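Local coordinates for protein carbohydrate deacetylase Agd3 (Neosartorya fumigata, PDB 6NWZ) that probably removes N-acetyl groups from the exopolysaccharide galactosaminogalactan and is required for biofilm formation by this fungus, at residues T52-P57 and G62-N67; G75-A80 and A107-Y112; Y112-V117 and L614-A619. All coordinates share one frame; numbering follows the deposited sequence.

Interaction 1 of 3, residues T52-P57 and G62-N67; sequences TTLLVP and GLPALN. With NAG (2-acetamido-2-deoxy-beta-D-glucopyranose), chain D.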
ATOM      1  N   THR A  52     -21.507   2.054  -5.417  1.00 49.58           N
ATOM      2  CA  THR A  52     -22.574   1.067  -5.318  1.00 55.84           C
ATOM      3  C   THR A  52     -22.358   0.016  -6.396  1.00 60.57           C
ATOM      4  O   THR A  52     -22.079   0.356  -7.550  1.00 67.86           O
ATOM      5  CB  THR A  52     -23.955   1.716  -5.480  1.00 57.13           C
ATOM      6  OG1 THR A  52     -24.127   2.736  -4.489  1.00 63.36           O
ATOM      7  CG2 THR A  52     -25.054   0.684  -5.321  1.00 42.88           C
ATOM      8  N   THR A  53     -22.478  -1.256  -6.024  1.00 51.81           N
ATOM      9  CA  THR A  53     -22.242  -2.359  -6.947  1.00 56.20           C
ATOM     10  C   THR A  53     -23.570  -2.954  -7.401  1.00 61.99           C
ATOM     11  O   THR A  53     -24.405  -3.329  -6.572  1.00 68.96           O
ATOM     12  CB  THR A  53     -21.376  -3.443  -6.301  1.00 56.60           C
ATOM     13  OG1 THR A  53     -20.118  -2.883  -5.905  1.00 67.26           O
ATOM     14  CG2 THR A  53     -21.122  -4.565  -7.285  1.00 52.91           C
ATOM     15  N   LEU A  54     -23.756  -3.037  -8.718  1.00 55.74           N
ATOM     16  CA  LEU A  54     -24.935  -3.647  -9.328  1.00 55.28           C
ATOM     17  C   LEU A  54     -24.481  -4.854 -10.139  1.00 54.50           C
ATOM     18  O   LEU A  54     -23.777  -4.704 -11.143  1.00 52.93           O
ATOM     19  CB  LEU A  54     -25.680  -2.647 -10.213  1.00 43.61           C
ATOM     20  CG  LEU A  54     -26.774  -3.224 -11.114  1.00 45.32           C
ATOM     21  CD1 LEU A  54     -27.926  -3.769 -10.291  1.00 43.21           C
ATOM     22  CD2 LEU A  54     -27.267  -2.175 -12.092  1.00 43.90           C
ATOM     23  N   LEU A  55     -24.879  -6.046  -9.708  1.00 47.68           N
ATOM     24  CA  LEU A  55     -24.514  -7.276 -10.396  1.00 42.52           C
ATOM     25  C   LEU A  55     -25.639  -7.676 -11.340  1.00 43.34           C
ATOM     26  O   LEU A  55     -26.805  -7.740 -10.935  1.00 52.96           O
ATOM     27  CB  LEU A  55     -24.216  -8.397  -9.400  1.00 41.52           C
ATOM     28  CG  LEU A  55     -23.016  -8.153  -8.479  1.00 40.61           C
ATOM     29  CD1 LEU A  55     -22.604  -9.436  -7.788  1.00 41.94           C
ATOM     30  CD2 LEU A  55     -21.840  -7.564  -9.242  1.00 39.47           C
ATOM     31  N   VAL A  56     -25.289  -7.937 -12.595  1.00 39.86           N
ATOM     32  CA  VAL A  56     -26.258  -8.234 -13.641  1.00 43.46           C
ATOM     33  C   VAL A  56     -26.087  -9.698 -14.038  1.00 43.88           C
ATOM     34  O   VAL A  56     -25.119 -10.040 -14.734  1.00 50.85           O
ATOM     35  CB  VAL A  56     -26.086  -7.308 -14.853  1.00 41.08           C
ATOM     36  CG1 VAL A  56     -27.238  -7.500 -15.826  1.00 45.00           C
ATOM     37  CG2 VAL A  56     -25.989  -5.858 -14.406  1.00 42.19           C
ATOM     38  N   PRO A  57     -26.984 -10.590 -13.634  1.00 52.90           N
ATOM     39  CA  PRO A  57     -26.913 -11.977 -14.094  1.00 45.82           C
ATOM     40  C   PRO A  57     -27.393 -12.094 -15.534  1.00 56.51           C
ATOM     41  O   PRO A  57     -27.982 -11.175 -16.102  1.00 59.57           O
ATOM     42  CB  PRO A  57     -27.850 -12.709 -13.134  1.00 47.76           C
ATOM     43  CG  PRO A  57     -28.866 -11.679 -12.787  1.00 52.03           C
ATOM     44  CD  PRO A  57     -28.125 -10.367 -12.730  1.00 51.42           C
ATOM     45  N   GLY A  62     -32.941  -5.140 -13.040  1.00 60.10           N
ATOM     46  CA  GLY A  62     -33.350  -3.761 -13.216  1.00 50.10           C
ATOM     47  C   GLY A  62     -32.352  -2.793 -12.605  1.00 62.67           C
ATOM     48  O   GLY A  62     -31.663  -3.112 -11.638  1.00 64.55           O
ATOM     49  N   LEU A  63     -32.272  -1.593 -13.194  1.00 61.10           N
ATOM     50  CA  LEU A  63     -31.339  -0.588 -12.703  1.00 53.71           C
ATOM     51  C   LEU A  63     -31.909   0.118 -11.473  1.00 50.46           C
ATOM     52  O   LEU A  63     -33.128   0.202 -11.309  1.00 50.53           O
ATOM     53  CB  LEU A  63     -31.043   0.446 -13.784  1.00 44.44           C
ATOM     54  CG  LEU A  63     -30.890  -0.053 -15.215  1.00 43.19           C
ATOM     55  CD1 LEU A  63     -32.103   0.364 -16.019  1.00 62.38           C
ATOM     56  CD2 LEU A  63     -29.615   0.485 -15.835  1.00 43.17           C
ATOM     57  N   PRO A  64     -31.048   0.637 -10.595  1.00 54.66           N
ATOM     58  CA  PRO A  64     -31.548   1.444  -9.473  1.00 56.31           C
ATOM     59  C   PRO A  64     -32.100   2.780  -9.956  1.00 56.70           C
ATOM     60  O   PRO A  64     -32.004   3.100 -11.145  1.00 62.04           O
ATOM     61  CB  PRO A  64     -30.307   1.625  -8.591  1.00 50.97           C
ATOM     62  CG  PRO A  64     -29.156   1.510  -9.549  1.00 46.10           C
ATOM     63  CD  PRO A  64     -29.583   0.475 -10.553  1.00 51.53           C
ATOM     64  N   ALA A  65     -32.683   3.561  -9.045  1.00 55.21           N
ATOM     65  CA  ALA A  65     -33.162   4.899  -9.382  1.00 53.19           C
ATOM     66  C   ALA A  65     -31.978   5.790  -9.743  1.00 60.77           C
ATOM     67  O   ALA A  65     -31.173   6.147  -8.875  1.00 68.27           O
ATOM     68  CB  ALA A  65     -33.950   5.493  -8.218  1.00 62.00           C
ATOM     69  N   LEU A  66     -31.871   6.159 -11.022  1.00 52.91           N
ATOM     70  CA  LEU A  66     -30.738   6.971 -11.461  1.00 50.36           C
ATOM     71  C   LEU A  66     -30.844   8.409 -10.967  1.00 55.39           C
ATOM     72  O   LEU A  66     -29.817   9.060 -10.743  1.00 65.88           O
ATOM     73  CB  LEU A  66     -30.613   6.941 -12.986  1.00 45.56           C
ATOM     74  CG  LEU A  66     -30.196   5.610 -13.619  1.00 43.78           C
ATOM     75  CD1 LEU A  66     -29.962   5.758 -15.112  1.00 42.37           C
ATOM     76  CD2 LEU A  66     -28.952   5.088 -12.946  1.00 44.73           C
ATOM     77  N   ASN A  67     -32.058   8.919 -10.783  1.00 54.77           N
ATOM     78  CA  ASN A  67     -32.222  10.284 -10.306  1.00 65.78           C
ATOM     79  C   ASN A  67     -33.611  10.449  -9.706  1.00 81.79           C
ATOM     80  O   ASN A  67     -34.500   9.617  -9.897  1.00 70.90           O
ATOM     81  CB  ASN A  67     -31.984  11.301 -11.424  1.00 73.06           C
ATOM     82  CG  ASN A  67     -32.862  11.059 -12.642  1.00 87.70           C
ATOM     83  OD1 ASN A  67     -32.461  10.373 -13.582  1.00 75.59           O
ATOM     84  ND2 ASN A  67     -34.062  11.629 -12.634  1.00112.51           N
TER
HETATM   85  C1  NAG D 901     -34.935  11.469 -13.767  1.00 85.38           C
HETATM   86  C2  NAG D 901     -36.419  11.464 -13.391  1.00 93.90           C
HETATM   87  C3  NAG D 901     -37.288  11.425 -14.649  1.00 92.08           C
HETATM   88  C4  NAG D 901     -36.901  12.549 -15.601  1.00101.87           C
HETATM   89  C5  NAG D 901     -35.409  12.473 -15.902  1.00109.25           C
HETATM   90  C6  NAG D 901     -34.916  13.605 -16.775  1.00106.94           C
HETATM   91  C7  NAG D 901     -37.463  10.451 -11.409  1.00 81.64           C
HETATM   92  C8  NAG D 901     -37.973  11.825 -11.089  1.00 65.13           C
HETATM   93  N2  NAG D 901     -36.729  10.340 -12.522  1.00 94.15           N
HETATM   94  O3  NAG D 901     -38.657  11.555 -14.283  1.00 96.63           O
HETATM   95  O4  NAG D 901     -37.644  12.451 -16.810  1.00108.60           O
HETATM   96  O5  NAG D 901     -34.671  12.546 -14.676  1.00101.15           O
HETATM   97  O6  NAG D 901     -33.591  13.362 -17.230  1.00 92.85           O
HETATM   98  O7  NAG D 901     -37.706   9.485 -10.693  1.00 79.06           O
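Leu54 meets Gly62, Leu63 and Pro64 through the two methyls at the end of its side chain. The apolar part of the contact is one pair: Leu54 CD2 lies 3.8 Å from Pro64 CD, the ring carbon next to the proline nitrogen. The two side chains meet at a slant, and both start toward the opposite segment. Leu54 has CG anti to its N (chi1 169°), which carries the branch point across to the loop. CD2 also comes within 4.4 Å of Leu63 CA. The second methyl meets the backbone instead: Leu54 CD1 is 4.0 Å from Gly62 O, a simple packing contact. Gly62 adds backbone surface alone.

The covalent chemistry lies at the far end of 62-67. Asn67 carries an N-linked glycan, with ND2 bonded to C1 of the N-acetylglucosamine at 1.4 Å. The sugar takes no part in the leucine-proline packing.

This is a surface contact within the carbohydrate-binding module of family CBM87. Strand 51-55 pairs in parallel with strand 22-31, and Leu54 also packs on Leu28 and Ile30 of that strand. Leu63 turns to helix 99-112, where it touches Gln101, Gln104 and Leu105. The loop therefore bridges the strand and this helix before it enters strand 67-68.

Interaction 2 of 3, residues G75-A80 and A107-Y112; sequences GGIVVA and AYQLEY. With NAG (2-acetamido-2-deoxy-beta-D-glucopyranose), chain D.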
ATOM      1  N   GLY A  75     -22.534   9.883  -9.561  1.00 36.77           N
ATOM      2  CA  GLY A  75     -21.568  10.758 -10.185  1.00 36.40           C
ATOM      3  C   GLY A  75     -20.755  10.113 -11.273  1.00 44.18           C
ATOM      4  O   GLY A  75     -19.987  10.792 -11.964  1.00 47.55           O
ATOM      5  N   GLY A  76     -20.906   8.809 -11.451  1.00 37.19           N
ATOM      6  CA  GLY A  76     -20.171   8.100 -12.476  1.00 36.28           C
ATOM      7  C   GLY A  76     -20.692   6.691 -12.599  1.00 40.20           C
ATOM      8  O   GLY A  76     -21.349   6.170 -11.690  1.00 48.68           O
ATOM      9  N   ILE A  77     -20.403   6.085 -13.745  1.00 35.16           N
ATOM     10  CA  ILE A  77     -20.827   4.724 -14.037  1.00 36.43           C
ATOM     11  C   ILE A  77     -19.637   3.962 -14.600  1.00 44.41           C
ATOM     12  O   ILE A  77     -18.930   4.467 -15.481  1.00 41.32           O
ATOM     13  CB  ILE A  77     -22.008   4.686 -15.026  1.00 39.58           C
ATOM     14  CG1 ILE A  77     -23.115   5.646 -14.574  1.00 43.98           C
ATOM     15  CG2 ILE A  77     -22.539   3.269 -15.143  1.00 30.60           C
ATOM     16  CD1 ILE A  77     -24.139   5.972 -15.646  1.00 33.01           C
ATOM     17  N   VAL A  78     -19.406   2.759 -14.081  1.00 45.38           N
ATOM     18  CA  VAL A  78     -18.357   1.869 -14.564  1.00 37.89           C
ATOM     19  C   VAL A  78     -19.002   0.542 -14.925  1.00 39.32           C
ATOM     20  O   VAL A  78     -19.730  -0.040 -14.112  1.00 49.44           O
ATOM     21  CB  VAL A  78     -17.245   1.662 -13.519  1.00 38.57           C
ATOM     22  CG1 VAL A  78     -15.984   1.134 -14.190  1.00 28.22           C
ATOM     23  CG2 VAL A  78     -16.964   2.947 -12.760  1.00 31.89           C
ATOM     24  N   VAL A  79     -18.744   0.069 -16.141  1.00 37.43           N
ATOM     25  CA  VAL A  79     -19.307  -1.181 -16.632  1.00 33.57           C
ATOM     26  C   VAL A  79     -18.172  -2.051 -17.142  1.00 42.36           C
ATOM     27  O   VAL A  79     -17.360  -1.603 -17.959  1.00 44.34           O
ATOM     28  CB  VAL A  79     -20.342  -0.950 -17.746  1.00 32.25           C
ATOM     29  CG1 VAL A  79     -21.155  -2.222 -17.974  1.00 33.08           C
ATOM     30  CG2 VAL A  79     -21.237   0.234 -17.407  1.00 29.06           C
ATOM     31  N   ALA A  80     -18.127  -3.292 -16.674  1.00 37.22           N
ATOM     32  CA  ALA A  80     -17.071  -4.228 -17.028  1.00 34.74           C
ATOM     33  C   ALA A  80     -17.594  -5.221 -18.059  1.00 37.99           C
ATOM     34  O   ALA A  80     -18.572  -5.932 -17.800  1.00 32.37           O
ATOM     35  CB  ALA A  80     -16.560  -4.959 -15.786  1.00 34.20           C
ATOM     36  N   ALA A 107     -29.165   8.512 -21.237  1.00 46.83           N
ATOM     37  CA  ALA A 107     -29.985   9.685 -20.956  1.00 41.92           C
ATOM     38  C   ALA A 107     -29.569  10.342 -19.648  1.00 46.24           C
ATOM     39  O   ALA A 107     -29.548  11.574 -19.541  1.00 42.98           O
ATOM     40  CB  ALA A 107     -31.462   9.296 -20.913  1.00 44.21           C
ATOM     41  N   TYR A 108     -29.234   9.533 -18.641  1.00 51.44           N
ATOM     42  CA  TYR A 108     -28.761  10.087 -17.379  1.00 41.35           C
ATOM     43  C   TYR A 108     -27.453  10.844 -17.573  1.00 48.00           C
ATOM     44  O   TYR A 108     -27.273  11.934 -17.015  1.00 54.30           O
ATOM     45  CB  TYR A 108     -28.600   8.973 -16.345  1.00 40.86           C
ATOM     46  CG  TYR A 108     -28.087   9.449 -15.007  1.00 48.14           C
ATOM     47  CD1 TYR A 108     -28.848  10.299 -14.210  1.00 49.10           C
ATOM     48  CD2 TYR A 108     -26.846   9.045 -14.534  1.00 39.07           C
ATOM     49  CE1 TYR A 108     -28.381  10.739 -12.982  1.00 51.26           C
ATOM     50  CE2 TYR A 108     -26.370   9.477 -13.307  1.00 39.38           C
ATOM     51  CZ  TYR A 108     -27.142  10.323 -12.536  1.00 51.40           C
ATOM     52  OH  TYR A 108     -26.672  10.754 -11.316  1.00 53.35           O
ATOM     53  N   GLN A 109     -26.537  10.290 -18.375  1.00 41.99           N
ATOM     54  CA  GLN A 109     -25.262  10.957 -18.629  1.00 46.19           C
ATOM     55  C   GLN A 109     -25.465  12.346 -19.219  1.00 56.58           C
ATOM     56  O   GLN A 109     -24.734  13.286 -18.882  1.00 54.55           O
ATOM     57  CB  GLN A 109     -24.402  10.119 -19.574  1.00 34.00           C
ATOM     58  CG  GLN A 109     -23.973   8.776 -19.035  1.00 42.02           C
ATOM     59  CD  GLN A 109     -22.873   8.157 -19.872  1.00 44.45           C
ATOM     60  OE1 GLN A 109     -23.040   7.081 -20.446  1.00 47.09           O
ATOM     61  NE2 GLN A 109     -21.735   8.841 -19.946  1.00 41.36           N
ATOM     62  N   LEU A 110     -26.447  12.496 -20.108  1.00 45.92           N
ATOM     63  CA  LEU A 110     -26.651  13.772 -20.783  1.00 48.49           C
ATOM     64  C   LEU A 110     -27.300  14.801 -19.865  1.00 50.26           C
ATOM     65  O   LEU A 110     -26.820  15.935 -19.760  1.00 56.99           O
ATOM     66  CB  LEU A 110     -27.495  13.565 -22.039  1.00 40.94           C
ATOM     67  CG  LEU A 110     -26.748  12.892 -23.188  1.00 39.12           C
ATOM     68  CD1 LEU A 110     -27.695  12.564 -24.323  1.00 43.37           C
ATOM     69  CD2 LEU A 110     -25.623  13.792 -23.670  1.00 42.40           C
ATOM     70  N   GLU A 111     -28.391  14.425 -19.190  1.00 47.74           N
ATOM     71  CA  GLU A 111     -29.139  15.399 -18.400  1.00 52.14           C
ATOM     72  C   GLU A 111     -28.348  15.887 -17.193  1.00 57.75           C
ATOM     73  O   GLU A 111     -28.520  17.034 -16.766  1.00 61.71           O
ATOM     74  CB  GLU A 111     -30.470  14.798 -17.944  1.00 54.98           C
ATOM     75  CG  GLU A 111     -31.692  15.651 -18.261  1.00 71.32           C
ATOM     76  CD  GLU A 111     -31.684  16.992 -17.550  1.00 96.91           C
ATOM     77  OE1 GLU A 111     -31.248  17.991 -18.162  1.00105.10           O
ATOM     78  OE2 GLU A 111     -32.109  17.046 -16.377  1.00102.58           O
ATOM     79  N   TYR A 112     -27.475  15.045 -16.638  1.00 55.49           N
ATOM     80  CA  TYR A 112     -26.773  15.367 -15.401  1.00 51.00           C
ATOM     81  C   TYR A 112     -25.264  15.486 -15.575  1.00 53.18           C
ATOM     82  O   TYR A 112     -24.553  15.666 -14.579  1.00 61.04           O
ATOM     83  CB  TYR A 112     -27.105  14.330 -14.325  1.00 49.02           C
ATOM     84  CG  TYR A 112     -28.548  14.391 -13.871  1.00 65.07           C
ATOM     85  CD1 TYR A 112     -29.550  13.761 -14.597  1.00 58.98           C
ATOM     86  CD2 TYR A 112     -28.910  15.094 -12.726  1.00 67.19           C
ATOM     87  CE1 TYR A 112     -30.868  13.819 -14.193  1.00 66.73           C
ATOM     88  CE2 TYR A 112     -30.230  15.157 -12.313  1.00 65.18           C
ATOM     89  CZ  TYR A 112     -31.205  14.518 -13.052  1.00 81.43           C
ATOM     90  OH  TYR A 112     -32.523  14.573 -12.653  1.00103.44           O
TER
HETATM   91  C1  NAG D 901     -34.935  11.469 -13.767  1.00 85.38           C
HETATM   92  C2  NAG D 901     -36.419  11.464 -13.391  1.00 93.90           C
HETATM   93  C3  NAG D 901     -37.288  11.425 -14.649  1.00 92.08           C
HETATM   94  C4  NAG D 901     -36.901  12.549 -15.601  1.00101.87           C
HETATM   95  C5  NAG D 901     -35.409  12.473 -15.902  1.00109.25           C
HETATM   96  C6  NAG D 901     -34.916  13.605 -16.775  1.00106.94           C
HETATM   97  C7  NAG D 901     -37.463  10.451 -11.409  1.00 81.64           C
HETATM   98  C8  NAG D 901     -37.973  11.825 -11.089  1.00 65.13           C
HETATM   99  N2  NAG D 901     -36.729  10.340 -12.522  1.00 94.15           N
HETATM  100  O3  NAG D 901     -38.657  11.555 -14.283  1.00 96.63           O
HETATM  101  O4  NAG D 901     -37.644  12.451 -16.810  1.00108.60           O
HETATM  102  O5  NAG D 901     -34.671  12.546 -14.676  1.00101.15           O
HETATM  103  O6  NAG D 901     -33.591  13.362 -17.230  1.00 92.85           O
HETATM  104  O7  NAG D 901     -37.706   9.485 -10.693  1.00 79.06           O
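Ile77 and Tyr108 make the nearest approach between 75-80 and 107-112. Ile77 CD1 lies 4.2 Å from Tyr108 CD2. The methyl comes to the ring at its edge, near the ring plane, and not over a face. With chi1 at 179° the Tyr108 ring extends away from its own backbone N, toward the strand. The same Ile77 CD1 is 4.4 Å from Gln109 CG, so one methyl serves two helix residues. The polar ends of Tyr108 and Gln109 have partners beyond the two segments. Tyr108 OH is hydrogen-bonded to Tyr74 O. Gln109 NE2 is hydrogen-bonded to Val114 O and, weakly, to the backbone O of Glu210, a residue that binds a zinc ion.

This cluster of Ile77, Tyr108 and Gln109 is buried. By contrast, Glu111 is exposed on the glycan side, where the contacts are with the sugar on Asn67. Glu111 CG lies 3.1 Å from O6 of the N-acetylglucosamine, while OE2 stays 4.1 Å from that O6. Tyr112 is buried, but its rim also reaches the glycan: OH is 3.6 Å from the sugar O5, which sits at the ring edge near its plane. Tyr112 N bonds to Tyr108 O at 3.1 Å.

Strand 76-80 runs between strands 22-31 and 115-119, parallel to both. Ile77 also touches Ile30 and Met116 on those neighbours. The contact is helix-on-sheet packing in the carbohydrate-binding module, with a glycan beside the C-terminal part of helix 99-112.

Interaction 3 of 3, residues Y112-V117 and L614-A619; sequences YGVRMV and LSYAVA
Tyr616 reaches from strand 613-618 to Val114, and the hydroxyl end of its side chain makes the nearest approach. The contact joins a turn of the CBM87 module, between helix 99-112 and strand 115-119, to a strand of an antiparallel hairpin formed by 613-618 and 622-629. The segments lie almost 500 residues apart in sequence.

Tyr616 has the most surface buried here, about 28 Å². Its CB starts to one side of the opposite segment, and the long ring then brings the hydroxyl across. A chi1 of 60° sets the direction in which the ring leaves the strand, with OH at its leading end. Strand 22-31 pairs antiparallel with 613-618, and the Tyr616 ring packs on Val23 and Ser25 of that strand. The C-terminal region and the CBM87 module are thus joined by backbone pairing too.

Val114 and Tyr112 each bury about 13 Å². Val114 is itself a buried residue. It offers the methyl CG2 to the tyrosine. Its other methyl is farther off, with Val114 CG1 5.6 Å from Tyr616 OH.

Tyr112 contributes mainly through its backbone near the Tyr616 hydroxyl. Its ring takes little part. Gly113 takes a left-handed conformation (phi 65°) that glycine adopts readily, and starts the exit from the helix. Farther along the segment, Arg115 forms a salt bridge from NE to OE2 of the zinc ligand Glu210.

The contact itself is light, and its separations are long. The Tyr616 hydroxyl makes no hydrogen bond to 112-117. Val114 CG2 lies 4.3 Å from Tyr616 OH, and Tyr112 O is 4.5 Å from the same hydroxyl oxygen.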
ATOM      1  N   TYR A 112     -27.475  15.045 -16.638  1.00 55.49           N
ATOM      2  CA  TYR A 112     -26.773  15.367 -15.401  1.00 51.00           C
ATOM      3  C   TYR A 112     -25.264  15.486 -15.575  1.00 53.18           C
ATOM      4  O   TYR A 112     -24.553  15.666 -14.579  1.00 61.04           O
ATOM      5  CB  TYR A 112     -27.105  14.330 -14.325  1.00 49.02           C
ATOM      6  CG  TYR A 112     -28.548  14.391 -13.871  1.00 65.07           C
ATOM      7  CD1 TYR A 112     -29.550  13.761 -14.597  1.00 58.98           C
ATOM      8  CD2 TYR A 112     -28.910  15.094 -12.726  1.00 67.19           C
ATOM      9  CE1 TYR A 112     -30.868  13.819 -14.193  1.00 66.73           C
ATOM     10  CE2 TYR A 112     -30.230  15.157 -12.313  1.00 65.18           C
ATOM     11  CZ  TYR A 112     -31.205  14.518 -13.052  1.00 81.43           C
ATOM     12  OH  TYR A 112     -32.523  14.573 -12.653  1.00103.44           O
ATOM     13  N   GLY A 113     -24.756  15.400 -16.801  1.00 53.96           N
ATOM     14  CA  GLY A 113     -23.330  15.603 -17.042  1.00 40.38           C
ATOM     15  C   GLY A 113     -22.431  14.562 -16.408  1.00 52.23           C
ATOM     16  O   GLY A 113     -21.348  14.898 -15.914  1.00 59.51           O
ATOM     17  N   VAL A 114     -22.851  13.300 -16.426  1.00 35.33           N
ATOM     18  CA  VAL A 114     -22.157  12.220 -15.738  1.00 33.77           C
ATOM     19  C   VAL A 114     -21.387  11.388 -16.755  1.00 47.46           C
ATOM     20  O   VAL A 114     -21.894  11.083 -17.842  1.00 50.01           O
ATOM     21  CB  VAL A 114     -23.154  11.357 -14.940  1.00 38.27           C
ATOM     22  CG1 VAL A 114     -22.463  10.159 -14.322  1.00 39.81           C
ATOM     23  CG2 VAL A 114     -23.815  12.192 -13.862  1.00 44.03           C
ATOM     24  N   ARG A 115     -20.158  11.027 -16.405  1.00 47.79           N
ATOM     25  CA  ARG A 115     -19.289  10.258 -17.281  1.00 43.15           C
ATOM     26  C   ARG A 115     -19.437   8.763 -17.018  1.00 41.90           C
ATOM     27  O   ARG A 115     -19.913   8.333 -15.964  1.00 45.19           O
ATOM     28  CB  ARG A 115     -17.834  10.690 -17.095  1.00 27.12           C
ATOM     29  CG  ARG A 115     -17.555  12.098 -17.599  1.00 37.23           C
ATOM     30  CD  ARG A 115     -16.163  12.569 -17.220  1.00 38.78           C
ATOM     31  NE  ARG A 115     -15.806  13.809 -17.902  1.00 44.83           N
ATOM     32  CZ  ARG A 115     -14.640  14.431 -17.757  1.00 43.18           C
ATOM     33  NH1 ARG A 115     -13.714  13.936 -16.949  1.00 36.70           N
ATOM     34  NH2 ARG A 115     -14.400  15.550 -18.423  1.00 36.43           N
ATOM     35  N   MET A 116     -19.024   7.968 -18.006  1.00 42.91           N
ATOM     36  CA  MET A 116     -19.065   6.515 -17.926  1.00 39.02           C
ATOM     37  C   MET A 116     -17.721   5.934 -18.340  1.00 43.37           C
ATOM     38  O   MET A 116     -17.088   6.417 -19.284  1.00 33.93           O
ATOM     39  CB  MET A 116     -20.173   5.933 -18.812  1.00 30.69           C
ATOM     40  CG  MET A 116     -20.142   4.420 -18.933  1.00 26.61           C
ATOM     41  SD  MET A 116     -21.464   3.770 -19.969  1.00 41.00           S
ATOM     42  CE  MET A 116     -22.902   4.194 -18.989  1.00 35.69           C
ATOM     43  N   VAL A 117     -17.292   4.894 -17.630  1.00 33.01           N
ATOM     44  CA  VAL A 117     -16.059   4.179 -17.929  1.00 25.47           C
ATOM     45  C   VAL A 117     -16.415   2.738 -18.269  1.00 35.86           C
ATOM     46  O   VAL A 117     -17.203   2.105 -17.559  1.00 35.65           O
ATOM     47  CB  VAL A 117     -15.072   4.236 -16.751  1.00 29.94           C
ATOM     48  CG1 VAL A 117     -13.901   3.294 -16.987  1.00 21.39           C
ATOM     49  CG2 VAL A 117     -14.585   5.663 -16.541  1.00 29.99           C
ATOM     50  N   LEU A 614     -20.298  12.595  -0.665  1.00 53.39           N
ATOM     51  CA  LEU A 614     -20.137  13.906  -1.268  1.00 45.18           C
ATOM     52  C   LEU A 614     -21.250  14.136  -2.278  1.00 50.29           C
ATOM     53  O   LEU A 614     -21.802  13.191  -2.848  1.00 64.79           O
ATOM     54  CB  LEU A 614     -18.769  14.042  -1.955  1.00 44.19           C
ATOM     55  CG  LEU A 614     -18.350  15.421  -2.472  1.00 46.41           C
ATOM     56  CD1 LEU A 614     -18.149  16.398  -1.325  1.00 53.24           C
ATOM     57  CD2 LEU A 614     -17.086  15.316  -3.310  1.00 48.27           C
ATOM     58  N   SER A 615     -21.590  15.404  -2.478  1.00 49.83           N
ATOM     59  CA  SER A 615     -22.495  15.809  -3.539  1.00 53.70           C
ATOM     60  C   SER A 615     -22.019  17.148  -4.075  1.00 57.32           C
ATOM     61  O   SER A 615     -21.423  17.943  -3.346  1.00 60.65           O
ATOM     62  CB  SER A 615     -23.943  15.915  -3.049  1.00 51.71           C
ATOM     63  OG  SER A 615     -24.053  16.867  -2.007  1.00 55.20           O
ATOM     64  N   TYR A 616     -22.270  17.388  -5.357  1.00 46.72           N
ATOM     65  CA  TYR A 616     -21.854  18.632  -5.984  1.00 56.77           C
ATOM     66  C   TYR A 616     -23.028  19.280  -6.702  1.00 59.85           C
ATOM     67  O   TYR A 616     -23.848  18.596  -7.322  1.00 67.40           O
ATOM     68  CB  TYR A 616     -20.683  18.411  -6.956  1.00 67.56           C
ATOM     69  CG  TYR A 616     -20.952  17.457  -8.097  1.00 57.56           C
ATOM     70  CD1 TYR A 616     -21.451  17.917  -9.310  1.00 69.29           C
ATOM     71  CD2 TYR A 616     -20.679  16.100  -7.973  1.00 54.41           C
ATOM     72  CE1 TYR A 616     -21.690  17.050 -10.363  1.00 77.75           C
ATOM     73  CE2 TYR A 616     -20.915  15.225  -9.022  1.00 66.99           C
ATOM     74  CZ  TYR A 616     -21.417  15.706 -10.214  1.00 73.24           C
ATOM     75  OH  TYR A 616     -21.655  14.844 -11.261  1.00 70.08           O
ATOM     76  N   ALA A 617     -23.103  20.604  -6.602  1.00 59.37           N
ATOM     77  CA  ALA A 617     -24.148  21.375  -7.257  1.00 53.88           C
ATOM     78  C   ALA A 617     -23.656  21.880  -8.606  1.00 63.63           C
ATOM     79  O   ALA A 617     -22.499  22.290  -8.747  1.00 63.79           O
ATOM     80  CB  ALA A 617     -24.581  22.553  -6.385  1.00 55.16           C
ATOM     81  N   VAL A 618     -24.545  21.843  -9.596  1.00 58.82           N
ATOM     82  CA  VAL A 618     -24.238  22.258 -10.959  1.00 56.96           C
ATOM     83  C   VAL A 618     -25.095  23.468 -11.299  1.00 70.60           C
ATOM     84  O   VAL A 618     -26.310  23.459 -11.068  1.00 86.28           O
ATOM     85  CB  VAL A 618     -24.475  21.121 -11.967  1.00 56.06           C
ATOM     86  CG1 VAL A 618     -24.032  21.549 -13.360  1.00 59.73           C
ATOM     87  CG2 VAL A 618     -23.744  19.866 -11.524  1.00 55.13           C
ATOM     88  N   ALA A 619     -24.461  24.502 -11.847  1.00 74.78           N
ATOM     89  CA  ALA A 619     -25.136  25.744 -12.216  1.00 64.24           C
ATOM     90  C   ALA A 619     -24.655  26.155 -13.600  1.00 74.19           C
ATOM     91  O   ALA A 619     -23.503  26.573 -13.763  1.00 72.41           O
ATOM     92  CB  ALA A 619     -24.866  26.846 -11.192  1.00 59.54           C
TER

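Interaction 1 is a surface contact, while interactions 2 and 3 are buried. Interaction 1 is leucine-proline packing between a strand and its following loop. Interaction 2 sets a helix on a strand with an isoleucine methyl at a tyrosine edge. Interaction 3 is looser and brings in the C-terminal region. Interactions 2 and 3 share Tyr112, and their strands 76-80 and 115-119 are neighbours, with probable hydrogen bonds Ile77 O to Val117 N at 2.7 Å and Val79 N to Val117 O at 2.9 Å. Interactions 1 and 2 meet at the glycan: Asn67 carries it, and Glu111 and Tyr112 lie next to it. Leu66 and Asn67 also pack on Tyr108.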